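Local coordinates for protein putative methyltransferase (Porphyromonas gingivalis, PDB 3LL7) that probably transfers a methyl group, most likely from S-adenosylmethionine, to a substrate that has not been established, at residues 167-172 with 203-208; 182-187 with 207-212; 224-229 with 241-246; 256-261 with 272-277. All coordinates share one frame; numbering follows the deposited sequence. Where two conformers were deposited one is given.

Contacts 1, 3 and 4 pair strands of the large mixed sheet, which is consistent with the Rossmann-like methyltransferase fold; contact 2 packs a loop on the end of one of them. Contact 1 pairs strand 166-173 with strand 204-209. Contact 2 sits about 12 Å away, centre to centre, and shares Ala207 and Lys208 with it. Contact 3 adds the next two strands, its centre about 10 Å from that of contact 1. Contact 4 continues the sheet beyond strand 225-233, about 12 Å between centres from contact 3. A 1,2-ethanediol, probably from the crystallisation liquor, lies about 3 Å from the Asp170 side chain of contact 1, near where the active-site pocket of such enzymes is expected.

Contact 1 (167-172 with 203-208); sequences IYVDPA and SSILAK
Ile167 lies beside Ile205 in a parallel ladder. Its N donates to Ser204 O at 3.0 Å, and its O accepts from Leu206 N at 2.8 Å. On the face covered by helix 191-198, Ile167 CB meets Ile205 CG1. Tyr168 points to the other face, with CG anti to the backbone N (chi1 176°). Its side chain and that of Leu206 cross obliquely, Tyr168 CD1 3.9 Å from Leu206 CD2. The hydroxyl OH of Tyr168 passes 3.3 Å from Lys208 CD and is hydrogen-bonded to Asp107. Val169 returns to the first face, where CG1 touches Ala207 CB at 3.8 Å. Its O accepts from Lys208 N. The two strands are neighbours in the middle of a sheet consistent with the Rossmann-like methyltransferase fold. Asp170 and Pro171 follow the regular strand 167-169, at a place consistent with motif IV of this fold. Asp170 and Lys208 run side by side in the same direction. Lys208 NZ forms a salt bridge with Asp170 OD2 at 3.1 Å, reaching it from above the carboxylate plane, and also bonds to Ser79. Pro171 CD packs 3.4 Å from Lys208 O. A water lies between the carbonyl oxygens of Pro171 and Lys208, 2.7 Å from Lys208 O.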
loop_
_atom_site.group_PDB
_atom_site.type_symbol
_atom_site.label_atom_id
_atom_site.label_comp_id
_atom_site.label_asym_id
_atom_site.label_seq_id
_atom_site.Cartn_x
_atom_site.Cartn_y
_atom_site.Cartn_z
ATOM N N ILE A 167 11.728 15.453 3.815
ATOM C CA ILE A 167 12.053 14.511 4.871
ATOM C C ILE A 167 10.988 13.411 4.853
ATOM O O ILE A 167 9.785 13.685 5.007
ATOM C CB ILE A 167 12.144 15.190 6.267
ATOM C CG1 ILE A 167 13.348 16.144 6.308
ATOM C CG2 ILE A 167 12.283 14.155 7.364
ATOM C CD1 ILE A 167 13.415 17.025 7.529
ATOM N N TYR A 168 11.448 12.181 4.656
ATOM C CA TYR A 168 10.569 11.016 4.574
ATOM C C TYR A 168 10.683 10.166 5.850
ATOM O O TYR A 168 11.788 9.957 6.373
ATOM C CB TYR A 168 10.919 10.203 3.324
ATOM C CG TYR A 168 10.126 8.938 3.198
ATOM C CD1 TYR A 168 8.777 8.966 2.830
ATOM C CD2 TYR A 168 10.714 7.703 3.486
ATOM C CE1 TYR A 168 8.042 7.758 2.721
ATOM C CE2 TYR A 168 9.998 6.528 3.403
ATOM C CZ TYR A 168 8.665 6.563 3.031
ATOM O OH TYR A 168 7.973 5.382 2.938
ATOM N N VAL A 169 9.540 9.714 6.365
ATOM C CA VAL A 169 9.508 8.889 7.556
ATOM C C VAL A 169 8.462 7.773 7.416
ATOM O O VAL A 169 7.349 7.998 6.948
ATOM C CB VAL A 169 9.310 9.771 8.841
ATOM C CG1 VAL A 169 7.992 10.577 8.786
ATOM C CG2 VAL A 169 9.480 8.964 10.150
ATOM N N ASP A 170 8.838 6.576 7.835
ATOM C CA ASP A 170 7.936 5.415 7.824
ATOM C C ASP A 170 7.985 4.811 9.227
ATOM O O ASP A 170 8.804 3.931 9.496
ATOM C CB ASP A 170 8.405 4.432 6.723
ATOM C CG ASP A 170 7.651 3.103 6.724
ATOM O OD1 ASP A 170 6.600 2.990 7.388
ATOM O OD2 ASP A 170 8.141 2.150 6.058
ATOM N N PRO A 171 7.114 5.304 10.137
ATOM C CA PRO A 171 7.219 4.906 11.543
ATOM C C PRO A 171 6.807 3.457 11.787
ATOM O O PRO A 171 6.111 2.855 10.961
ATOM C CB PRO A 171 6.274 5.876 12.280
ATOM C CG PRO A 171 5.457 6.544 11.242
ATOM C CD PRO A 171 6.209 6.454 9.943
ATOM N N ALA A 172 7.270 2.901 12.905
ATOM C CA ALA A 172 6.871 1.573 13.342
ATOM C C ALA A 172 5.808 1.697 14.442
ATOM O O ALA A 172 5.594 2.789 14.994
ATOM C CB ALA A 172 8.097 0.779 13.827
ATOM N N SER A 203 11.154 21.538 2.924
ATOM C CA SER A 203 9.964 22.027 2.232
ATOM C C SER A 203 8.735 21.243 2.686
ATOM O O SER A 203 7.744 21.847 3.101
ATOM C CB SER A 203 10.125 21.968 0.709
ATOM O OG SER A 203 11.080 22.922 0.260
ATOM N N SER A 204 8.815 19.909 2.623
ATOM C CA SER A 204 7.756 19.043 3.132
ATOM C C SER A 204 8.280 17.835 3.894
ATOM O O SER A 204 9.397 17.378 3.645
ATOM C CB SER A 204 6.897 18.519 1.980
ATOM O OG SER A 204 6.086 19.553 1.450
ATOM N N ILE A 205 7.468 17.333 4.819
ATOM C CA ILE A 205 7.656 15.996 5.372
ATOM C C ILE A 205 6.622 15.071 4.733
ATOM O O ILE A 205 5.434 15.430 4.666
ATOM C CB ILE A 205 7.442 15.943 6.889
ATOM C CG1 ILE A 205 8.563 16.715 7.627
ATOM C CG2 ILE A 205 7.413 14.490 7.381
ATOM C CD1 ILE A 205 8.250 16.945 9.087
ATOM N N LEU A 206 7.079 13.895 4.305
ATOM C CA LEU A 206 6.193 12.855 3.721
ATOM C C LEU A 206 6.257 11.655 4.665
ATOM O O LEU A 206 7.352 11.120 4.902
ATOM C CB LEU A 206 6.686 12.449 2.331
ATOM C CG LEU A 206 5.816 11.434 1.557
ATOM C CD1 LEU A 206 4.397 12.000 1.263
ATOM C CD2 LEU A 206 6.510 10.949 0.279
ATOM N N ALA A 207 5.121 11.292 5.249
ATOM C CA ALA A 207 5.049 10.186 6.195
ATOM C C ALA A 207 4.231 9.067 5.590
ATOM O O ALA A 207 3.136 9.306 5.056
ATOM C CB ALA A 207 4.414 10.635 7.500
ATOM N N LYS A 208 4.775 7.856 5.660
ATOM C CA LYS A 208 4.059 6.674 5.204
ATOM C C LYS A 208 3.470 5.997 6.410
ATOM O O LYS A 208 4.194 5.631 7.338
ATOM C CB LYS A 208 5.014 5.701 4.509
ATOM C CG LYS A 208 4.328 4.372 4.145
ATOM C CD LYS A 208 5.407 3.390 3.672
ATOM C CE LYS A 208 5.193 2.011 4.195
ATOM N NZ LYS A 208 6.342 1.157 3.772
HETATM O O HOH W 1 4.188 3.519 9.066
#

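Contact 2 (182-187 with 207-212); sequences YAIADC and AKLSPM
Tyr182 has CG anti to the backbone N (chi1 -166°); its CB already points at the other segment, and the ring lies against Ser210. Ser210 OG is likewise anti to its own backbone N (chi1 169°). The CB of Ser210 comes 3.4 Å from Tyr182 CE2 and almost as near to CD2, approaching the ring obliquely. OG turns back to its own chain and accepts from Met212 N at 3.0 Å. This is an ST turn just after strand 204-209. At the base of the tyrosine, Tyr182 CB touches CB of the selenomethionine Met212. At the tip, Tyr182 OH is 2.8 Å from a water that accepts from Ser210 N. The polar link between the segments runs through this water; no direct hydrogen bond joins them. If the fold is Rossmann-like, as the topology suggests, this is the carboxyl end of a central strand, packed against the loop that follows strand 166-173. In that fold the strand ends on this side usually border the cofactor and substrate sites. A second, apolar part lies deeper. Ile184 CD1 meets Leu209 CD1 at 4.1 Å. Cys187 SG rests 4.2 Å from the other methyl, Leu209 CD2. Thr218 of helix 215-221 touches both Ile184 and Leu209. Residues 184-186 form a 3-10 segment. Asp186 N donates to Ala183 O at 2.8 Å, while Asp186 OD2 takes Ala183 N from above the carboxylate plane.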
loop_
_atom_site.group_PDB
_atom_site.type_symbol
_atom_site.label_atom_id
_atom_site.label_comp_id
_atom_site.label_asym_id
_atom_site.label_seq_id
_atom_site.Cartn_x
_atom_site.Cartn_y
_atom_site.Cartn_z
ATOM N N TYR A 182 -4.543 0.700 15.857
ATOM C CA TYR A 182 -3.326 1.443 15.519
ATOM C C TYR A 182 -3.653 2.937 15.402
ATOM O O TYR A 182 -4.313 3.373 14.458
ATOM C CB TYR A 182 -2.678 0.899 14.231
ATOM C CG TYR A 182 -1.236 1.360 13.966
ATOM C CD1 TYR A 182 -0.669 2.452 14.652
ATOM C CD2 TYR A 182 -0.443 0.721 12.996
ATOM C CE1 TYR A 182 0.652 2.888 14.387
ATOM C CE2 TYR A 182 0.876 1.149 12.726
ATOM C CZ TYR A 182 1.411 2.230 13.424
ATOM O OH TYR A 182 2.700 2.650 13.165
ATOM N N ALA A 183 -3.191 3.704 16.387
ATOM C CA ALA A 183 -3.426 5.144 16.452
ATOM C C ALA A 183 -2.162 5.938 16.143
ATOM O O ALA A 183 -1.040 5.453 16.334
ATOM C CB ALA A 183 -3.970 5.532 17.829
ATOM N N ILE A 184 -2.363 7.167 15.672
ATOM C CA ILE A 184 -1.288 8.120 15.401
ATOM C C ILE A 184 -0.381 8.361 16.619
ATOM O O ILE A 184 0.804 8.671 16.465
ATOM C CB ILE A 184 -1.884 9.465 14.897
ATOM C CG1 ILE A 184 -0.908 10.199 13.968
ATOM C CG2 ILE A 184 -2.373 10.324 16.084
ATOM C CD1 ILE A 184 -0.757 9.532 12.579
ATOM N N ALA A 185 -0.944 8.207 17.820
ATOM C CA ALA A 185 -0.195 8.333 19.073
ATOM C C ALA A 185 0.827 7.209 19.252
ATOM O O ALA A 185 1.784 7.361 20.000
ATOM C CB ALA A 185 -1.157 8.388 20.273
ATOM N N ASP A 186 0.629 6.097 18.539
ATOM C CA ASP A 186 1.476 4.904 18.678
ATOM C C ASP A 186 2.698 4.910 17.757
ATOM O O ASP A 186 3.525 3.995 17.827
ATOM C CB ASP A 186 0.664 3.628 18.422
ATOM C CG ASP A 186 -0.568 3.526 19.303
ATOM O OD1 ASP A 186 -0.503 3.930 20.484
ATOM O OD2 ASP A 186 -1.605 3.043 18.799
ATOM N N CYS A 187 2.808 5.930 16.907
ATOM C CA CYS A 187 3.901 6.011 15.929
ATOM C C CYS A 187 5.274 6.158 16.573
ATOM O O CYS A 187 5.471 6.978 17.473
ATOM C CB CYS A 187 3.660 7.136 14.920
ATOM S SG CYS A 187 2.412 6.710 13.680
ATOM N N ALA A 207 5.121 11.292 5.249
ATOM C CA ALA A 207 5.049 10.186 6.195
ATOM C C ALA A 207 4.231 9.067 5.590
ATOM O O ALA A 207 3.136 9.306 5.056
ATOM C CB ALA A 207 4.414 10.635 7.500
ATOM N N LYS A 208 4.775 7.856 5.660
ATOM C CA LYS A 208 4.059 6.674 5.204
ATOM C C LYS A 208 3.470 5.997 6.410
ATOM O O LYS A 208 4.194 5.631 7.338
ATOM C CB LYS A 208 5.014 5.701 4.509
ATOM C CG LYS A 208 4.328 4.372 4.145
ATOM C CD LYS A 208 5.407 3.390 3.672
ATOM C CE LYS A 208 5.193 2.011 4.195
ATOM N NZ LYS A 208 6.342 1.157 3.772
ATOM N N LEU A 209 2.154 5.811 6.394
ATOM C CA LEU A 209 1.437 5.297 7.553
ATOM C C LEU A 209 0.756 3.979 7.243
ATOM O O LEU A 209 0.433 3.689 6.088
ATOM C CB LEU A 209 0.400 6.312 8.020
ATOM C CG LEU A 209 0.890 7.714 8.375
ATOM C CD1 LEU A 209 -0.315 8.621 8.628
ATOM C CD2 LEU A 209 1.805 7.674 9.593
ATOM N N SER A 210 0.548 3.162 8.285
ATOM C CA SER A 210 -0.172 1.896 8.132
ATOM C C SER A 210 -1.591 2.074 7.591
ATOM O O SER A 210 -2.277 2.999 7.995
ATOM C CB SER A 210 -0.277 1.202 9.488
ATOM O OG SER A 210 -1.173 0.111 9.388
ATOM N N PRO A 211 -2.053 1.161 6.711
ATOM C CA PRO A 211 -3.467 1.193 6.316
ATOM C C PRO A 211 -4.473 0.972 7.479
ATOM O O PRO A 211 -5.671 1.121 7.271
ATOM C CB PRO A 211 -3.591 0.061 5.277
ATOM C CG PRO A 211 -2.278 -0.448 5.031
ATOM C CD PRO A 211 -1.348 -0.002 6.137
HETATM N N MSE A 212 -3.988 0.635 8.673
HETATM C CA MSE A 212 -4.873 0.425 9.823
HETATM C C MSE A 212 -5.174 1.713 10.591
HETATM O O MSE A 212 -6.053 1.725 11.451
HETATM C CB MSE A 212 -4.294 -0.631 10.775
HETATM C CG MSE A 212 -4.078 -1.989 10.126
HETATM SE SE MSE A 212 -5.730 -2.728 9.416
HETATM C CE MSE A 212 -6.527 -3.389 11.075
HETATM O O HOH W 2 2.103 3.912 10.763
#

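Contact 3 (224-229 with 241-246); sequences HVQELH and LVRMSL
Val225, Leu228 and Val242 form the tightly packed part of this contact. Val242 CG1 sits 3.7 Å from Val225 CG1, with the two side chains crossing at about a right angle. Val242 CG2 meets Leu228 CG at 3.9 Å. Helix 215-221 packs on this face through Leu219 and Thr218. The opposite face is polar but firmly held. Glu227 starts with CG between its backbone N and carbonyl carbon (chi1 54°), and the chain then extends toward Arg243. Arg243 NE donates to the anti lone pair of Glu227 OE2 at 2.8 Å, in the guanidinium plane and nearly straight at 171°. The carboxylate and guanidinium planes stand almost perpendicular. The other oxygen, Glu227 OE1, lies in the imidazole plane of His229 and accepts from NE2 at 2.8 Å; this donor stands above the carboxylate plane. His229 ND1 is hydrogen-bonded to Tyr86. Gln226 CB lies over one guanidinium face, and Glu248 forms a further salt bridge with Arg243. The end at His224 is looser and more open to solvent. Leu246 CD2 lies over the His224 ring in a CH-pi contact, 3.4 Å from the centroid. A water lies in the ring plane 2.6 Å from His224 ND1 and donates to Ser245 O. Between the two regions Arg243 O accepts from Gln226 N at 2.7 Å, and Arg243 N donates to Glu227 O. Here a beta bulge shifts the register by one residue. Strand 236-244 of this hairpin lies antiparallel beside strand 204-209, as the last hairpin does in Rossmann-like methyltransferases; here further strands continue the sheet.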
loop_
_atom_site.group_PDB
_atom_site.type_symbol
_atom_site.label_atom_id
_atom_site.label_comp_id
_atom_site.label_asym_id
_atom_site.label_seq_id
_atom_site.Cartn_x
_atom_site.Cartn_y
_atom_site.Cartn_z
ATOM N N HIS A 224 -0.409 20.921 9.911
ATOM C CA HIS A 224 0.192 21.374 8.650
ATOM C C HIS A 224 0.099 20.384 7.508
ATOM O O HIS A 224 0.847 20.495 6.533
ATOM C CB HIS A 224 1.653 21.822 8.847
ATOM C CG HIS A 224 1.784 22.968 9.800
ATOM N ND1 HIS A 224 1.344 24.236 9.494
ATOM C CD2 HIS A 224 2.267 23.027 11.063
ATOM C CE1 HIS A 224 1.568 25.036 10.524
ATOM N NE2 HIS A 224 2.131 24.328 11.486
ATOM N N VAL A 225 -0.855 19.459 7.614
ATOM C CA VAL A 225 -1.114 18.467 6.560
ATOM C C VAL A 225 -1.658 19.172 5.321
ATOM O O VAL A 225 -2.568 19.990 5.420
ATOM C CB VAL A 225 -2.103 17.389 7.044
ATOM C CG1 VAL A 225 -2.523 16.471 5.883
ATOM C CG2 VAL A 225 -1.472 16.553 8.141
ATOM N N GLN A 226 -1.089 18.849 4.162
ATOM C CA GLN A 226 -1.495 19.448 2.894
ATOM C C GLN A 226 -2.300 18.511 2.001
ATOM O O GLN A 226 -3.082 18.966 1.180
ATOM C CB GLN A 226 -0.270 19.921 2.122
ATOM C CG GLN A 226 0.473 21.070 2.833
ATOM C CD GLN A 226 -0.385 22.307 3.010
ATOM O OE1 GLN A 226 -1.052 22.767 2.074
ATOM N NE2 GLN A 226 -0.376 22.857 4.223
ATOM N N GLU A 227 -2.063 17.211 2.143
ATOM C CA GLU A 227 -2.761 16.180 1.357
ATOM C C GLU A 227 -2.588 14.826 2.026
ATOM O O GLU A 227 -1.570 14.584 2.677
ATOM C CB GLU A 227 -2.268 16.136 -0.107
ATOM C CG GLU A 227 -0.741 15.980 -0.292
ATOM C CD GLU A 227 -0.305 16.051 -1.761
ATOM O OE1 GLU A 227 -1.062 15.650 -2.657
ATOM O OE2 GLU A 227 0.810 16.534 -2.028
ATOM N N LEU A 228 -3.562 13.926 1.848
ATOM C CA LEU A 228 -3.462 12.562 2.359
ATOM C C LEU A 228 -3.843 11.622 1.204
ATOM O O LEU A 228 -4.866 11.814 0.554
ATOM C CB LEU A 228 -4.395 12.393 3.583
ATOM C CG LEU A 228 -4.336 11.066 4.350
ATOM C CD1 LEU A 228 -4.809 11.203 5.781
ATOM C CD2 LEU A 228 -5.186 9.961 3.604
ATOM N N HIS A 229 -3.006 10.629 0.929
ATOM C CA HIS A 229 -3.264 9.724 -0.185
ATOM C C HIS A 229 -3.546 8.334 0.380
ATOM O O HIS A 229 -2.776 7.843 1.232
ATOM C CB HIS A 229 -2.039 9.637 -1.095
ATOM C CG HIS A 229 -1.781 10.886 -1.885
ATOM N ND1 HIS A 229 -1.494 10.859 -3.229
ATOM C CD2 HIS A 229 -1.774 12.191 -1.523
ATOM C CE1 HIS A 229 -1.321 12.095 -3.665
ATOM N NE2 HIS A 229 -1.489 12.922 -2.647
ATOM N N LEU A 241 -0.354 8.005 2.740
ATOM C CA LEU A 241 0.780 8.904 2.656
ATOM C C LEU A 241 0.269 10.266 3.012
ATOM O O LEU A 241 -0.777 10.698 2.511
ATOM C CB LEU A 241 1.327 8.905 1.242
ATOM C CG LEU A 241 1.996 7.627 0.791
ATOM C CD1 LEU A 241 2.216 7.662 -0.717
ATOM C CD2 LEU A 241 3.348 7.486 1.510
ATOM N N VAL A 242 0.970 10.934 3.918
ATOM C CA VAL A 242 0.559 12.270 4.319
ATOM C C VAL A 242 1.707 13.223 4.036
ATOM O O VAL A 242 2.856 12.894 4.318
ATOM C CB VAL A 242 0.245 12.292 5.811
ATOM C CG1 VAL A 242 -0.208 13.652 6.207
ATOM C CG2 VAL A 242 -0.847 11.274 6.152
ATOM N N ARG A 243 1.414 14.373 3.431
ATOM C CA ARG A 243 2.444 15.393 3.263
ATOM C C ARG A 243 2.131 16.590 4.133
ATOM O O ARG A 243 0.987 17.069 4.132
ATOM C CB ARG A 243 2.570 15.812 1.805
ATOM C CG ARG A 243 3.715 16.837 1.561
ATOM C CD ARG A 243 3.882 17.111 0.080
ATOM N NE ARG A 243 2.734 17.825 -0.481
ATOM C CZ ARG A 243 2.558 19.146 -0.384
ATOM N NH1 ARG A 243 1.492 19.725 -0.942
ATOM N NH2 ARG A 243 3.444 19.907 0.263
HETATM N N MSE A 244 3.141 17.047 4.889
HETATM C CA MSE A 244 3.041 18.228 5.758
HETATM C C MSE A 244 4.025 19.290 5.313
HETATM O O MSE A 244 5.107 18.974 4.828
HETATM C CB MSE A 244 3.359 17.895 7.217
HETATM C CG MSE A 244 2.224 17.234 7.936
HETATM SE SE MSE A 244 2.858 16.167 9.403
HETATM C CE MSE A 244 3.675 14.830 8.262
ATOM N N SER A 245 3.654 20.554 5.482
ATOM C CA SER A 245 4.509 21.630 5.051
ATOM C C SER A 245 4.103 22.913 5.764
ATOM O O SER A 245 2.913 23.257 5.783
ATOM C CB SER A 245 4.415 21.792 3.529
ATOM O OG SER A 245 5.285 22.813 3.061
ATOM N N LEU A 246 5.082 23.567 6.394
ATOM C CA LEU A 246 4.922 24.930 6.979
ATOM C C LEU A 246 4.938 25.982 5.874
ATOM O O LEU A 246 4.623 27.163 6.090
ATOM C CB LEU A 246 6.077 25.238 7.930
ATOM C CG LEU A 246 6.155 24.747 9.381
ATOM C CD1 LEU A 246 7.433 25.298 10.028
ATOM C CD2 LEU A 246 4.956 25.161 10.203
HETATM O O HOH W 3 0.467 24.404 7.057
#

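Contact 4 (256-261 with 272-277); sequences VPIHAI and FIFTME
Ile258 and Phe274 form a hydrogen-bonded antiparallel pair. Ile258 N donates to Phe274 O at 2.8 Å, nearly straight at 173°, and Phe274 N donates back to Ile258 O. Ala260 and Phe272 repeat the pattern, with Ala260 N 2.8 Å from Phe272 O. The two strands make a beta hairpin that extends the large mixed sheet beyond strand 225-233. Outward from the backbone, the face with Ile258 and Phe274 packs against helices 299-304 and 307-314. Phe274 holds CG between its backbone N and carbonyl carbon (chi1 74°). Its CE2 meets Ile258 CG2 at 3.6 Å. On the other face His259 and Ile273 lie side by side and point the same way. Ile273 CG1 sits over one face of the imidazole, 3.9 Å from the centroid, as a CH-pi contact. The His259 ring also stacks with that of His229. Thr275 is the N-cap of helix 276-281, and its OG1 accepts from Glu278 N. There a water donates to Val256 O and accepts from Met276 N at 3.0 Å. Beside it, CG of the selenomethionine Met276 touches Ile258 CD1 at 3.8 Å.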
loop_
_atom_site.group_PDB
_atom_site.type_symbol
_atom_site.label_atom_id
_atom_site.label_comp_id
_atom_site.label_asym_id
_atom_site.label_seq_id
_atom_site.Cartn_x
_atom_site.Cartn_y
_atom_site.Cartn_z
ATOM N N VAL A 256 -8.737 19.156 4.035
ATOM C CA VAL A 256 -7.549 18.504 3.467
ATOM C C VAL A 256 -7.928 17.601 2.282
ATOM O O VAL A 256 -8.792 16.731 2.428
ATOM C CB VAL A 256 -6.776 17.709 4.525
ATOM C CG1 VAL A 256 -5.666 16.847 3.872
ATOM C CG2 VAL A 256 -6.146 18.705 5.550
ATOM N N PRO A 257 -7.280 17.798 1.108
ATOM C CA PRO A 257 -7.523 16.918 -0.040
ATOM C C PRO A 257 -7.098 15.468 0.229
ATOM O O PRO A 257 -5.941 15.210 0.571
ATOM C CB PRO A 257 -6.617 17.502 -1.139
ATOM C CG PRO A 257 -6.392 18.934 -0.735
ATOM C CD PRO A 257 -6.383 18.916 0.762
ATOM N N ILE A 258 -8.041 14.546 0.065
ATOM C CA ILE A 258 -7.804 13.111 0.178
ATOM C C ILE A 258 -7.780 12.527 -1.221
ATOM O O ILE A 258 -8.753 12.687 -1.988
ATOM C CB ILE A 258 -8.898 12.436 1.023
ATOM C CG1 ILE A 258 -8.956 13.094 2.428
ATOM C CG2 ILE A 258 -8.653 10.943 1.165
ATOM C CD1 ILE A 258 -10.243 12.779 3.179
ATOM N N HIS A 259 -6.690 11.825 -1.541
ATOM C CA HIS A 259 -6.555 11.152 -2.829
ATOM C C HIS A 259 -6.735 9.650 -2.655
ATOM O O HIS A 259 -5.964 9.014 -1.903
ATOM C CB HIS A 259 -5.144 11.354 -3.391
ATOM C CG HIS A 259 -4.819 12.764 -3.759
ATOM N ND1 HIS A 259 -5.018 13.834 -2.912
ATOM C CD2 HIS A 259 -4.292 13.272 -4.896
ATOM C CE1 HIS A 259 -4.620 14.944 -3.514
ATOM N NE2 HIS A 259 -4.174 14.626 -4.715
ATOM N N ALA A 260 -7.700 9.071 -3.372
ATOM C CA ALA A 260 -7.908 7.628 -3.300
ATOM C C ALA A 260 -7.443 7.069 -4.605
ATOM O O ALA A 260 -7.939 7.466 -5.673
ATOM C CB ALA A 260 -9.409 7.296 -3.037
ATOM N N ILE A 261 -6.461 6.172 -4.549
ATOM C CA ILE A 261 -5.927 5.680 -5.810
ATOM C C ILE A 261 -5.707 4.187 -5.792
ATOM O O ILE A 261 -5.265 3.636 -4.792
ATOM C CB ILE A 261 -4.684 6.438 -6.250
ATOM C CG1 ILE A 261 -4.416 6.177 -7.772
ATOM C CG2 ILE A 261 -3.523 6.119 -5.343
ATOM C CD1 ILE A 261 -3.631 7.299 -8.474
ATOM N N PHE A 272 -9.009 9.659 -7.329
ATOM C CA PHE A 272 -10.269 10.283 -6.916
ATOM C C PHE A 272 -9.925 11.244 -5.782
ATOM O O PHE A 272 -9.455 10.816 -4.720
ATOM C CB PHE A 272 -11.230 9.199 -6.427
ATOM C CG PHE A 272 -12.623 9.687 -6.215
ATOM C CD1 PHE A 272 -13.578 9.526 -7.220
ATOM C CD2 PHE A 272 -12.966 10.344 -5.040
ATOM C CE1 PHE A 272 -14.867 9.998 -7.067
ATOM C CE2 PHE A 272 -14.286 10.829 -4.864
ATOM C CZ PHE A 272 -15.232 10.654 -5.889
ATOM N N ILE A 273 -10.101 12.539 -5.997
ATOM C CA ILE A 273 -9.729 13.507 -4.966
ATOM C C ILE A 273 -10.989 14.149 -4.387
ATOM O O ILE A 273 -11.873 14.585 -5.138
ATOM C CB ILE A 273 -8.838 14.604 -5.550
ATOM C CG1 ILE A 273 -7.631 13.996 -6.310
ATOM C CG2 ILE A 273 -8.386 15.613 -4.468
ATOM C CD1 ILE A 273 -6.778 15.088 -7.000
ATOM N N PHE A 274 -11.071 14.196 -3.059
ATOM C CA PHE A 274 -12.226 14.805 -2.395
ATOM C C PHE A 274 -11.802 15.317 -1.009
ATOM O O PHE A 274 -10.624 15.227 -0.643
ATOM C CB PHE A 274 -13.401 13.781 -2.283
ATOM C CG PHE A 274 -13.184 12.715 -1.235
ATOM C CD1 PHE A 274 -14.006 12.672 -0.100
ATOM C CD2 PHE A 274 -12.154 11.744 -1.371
ATOM C CE1 PHE A 274 -13.799 11.693 0.888
ATOM C CE2 PHE A 274 -11.946 10.790 -0.374
ATOM C CZ PHE A 274 -12.779 10.779 0.767
ATOM N N THR A 275 -12.758 15.850 -0.246
ATOM C CA THR A 275 -12.507 16.288 1.129
ATOM C C THR A 275 -13.614 15.779 2.025
ATOM O O THR A 275 -14.723 15.489 1.557
ATOM C CB THR A 275 -12.502 17.828 1.251
ATOM O OG1 THR A 275 -13.791 18.345 0.889
ATOM C CG2 THR A 275 -11.431 18.434 0.366
HETATM N N MSE A 276 -13.329 15.665 3.314
HETATM C CA MSE A 276 -14.319 15.191 4.254
HETATM C C MSE A 276 -15.501 16.162 4.299
HETATM O O MSE A 276 -16.651 15.726 4.477
HETATM C CB MSE A 276 -13.725 15.020 5.651
HETATM C CG MSE A 276 -12.867 13.760 5.785
HETATM SE SE MSE A 276 -13.709 12.157 5.008
HETATM C CE MSE A 276 -15.357 11.985 6.005
ATOM N N GLU A 277 -15.213 17.460 4.137
ATOM C CA GLU A 277 -16.257 18.486 4.118
ATOM C C GLU A 277 -17.252 18.191 3.000
ATOM O O GLU A 277 -18.470 18.302 3.197
ATOM C CB GLU A 277 -15.680 19.887 3.915
ATOM C CG GLU A 277 -16.747 20.958 3.855
ATOM C CD GLU A 277 -16.194 22.336 3.615
ATOM O OE1 GLU A 277 -15.145 22.472 2.964
ATOM O OE2 GLU A 277 -16.822 23.302 4.088
HETATM O O HOH W 4 -10.559 16.241 4.262
#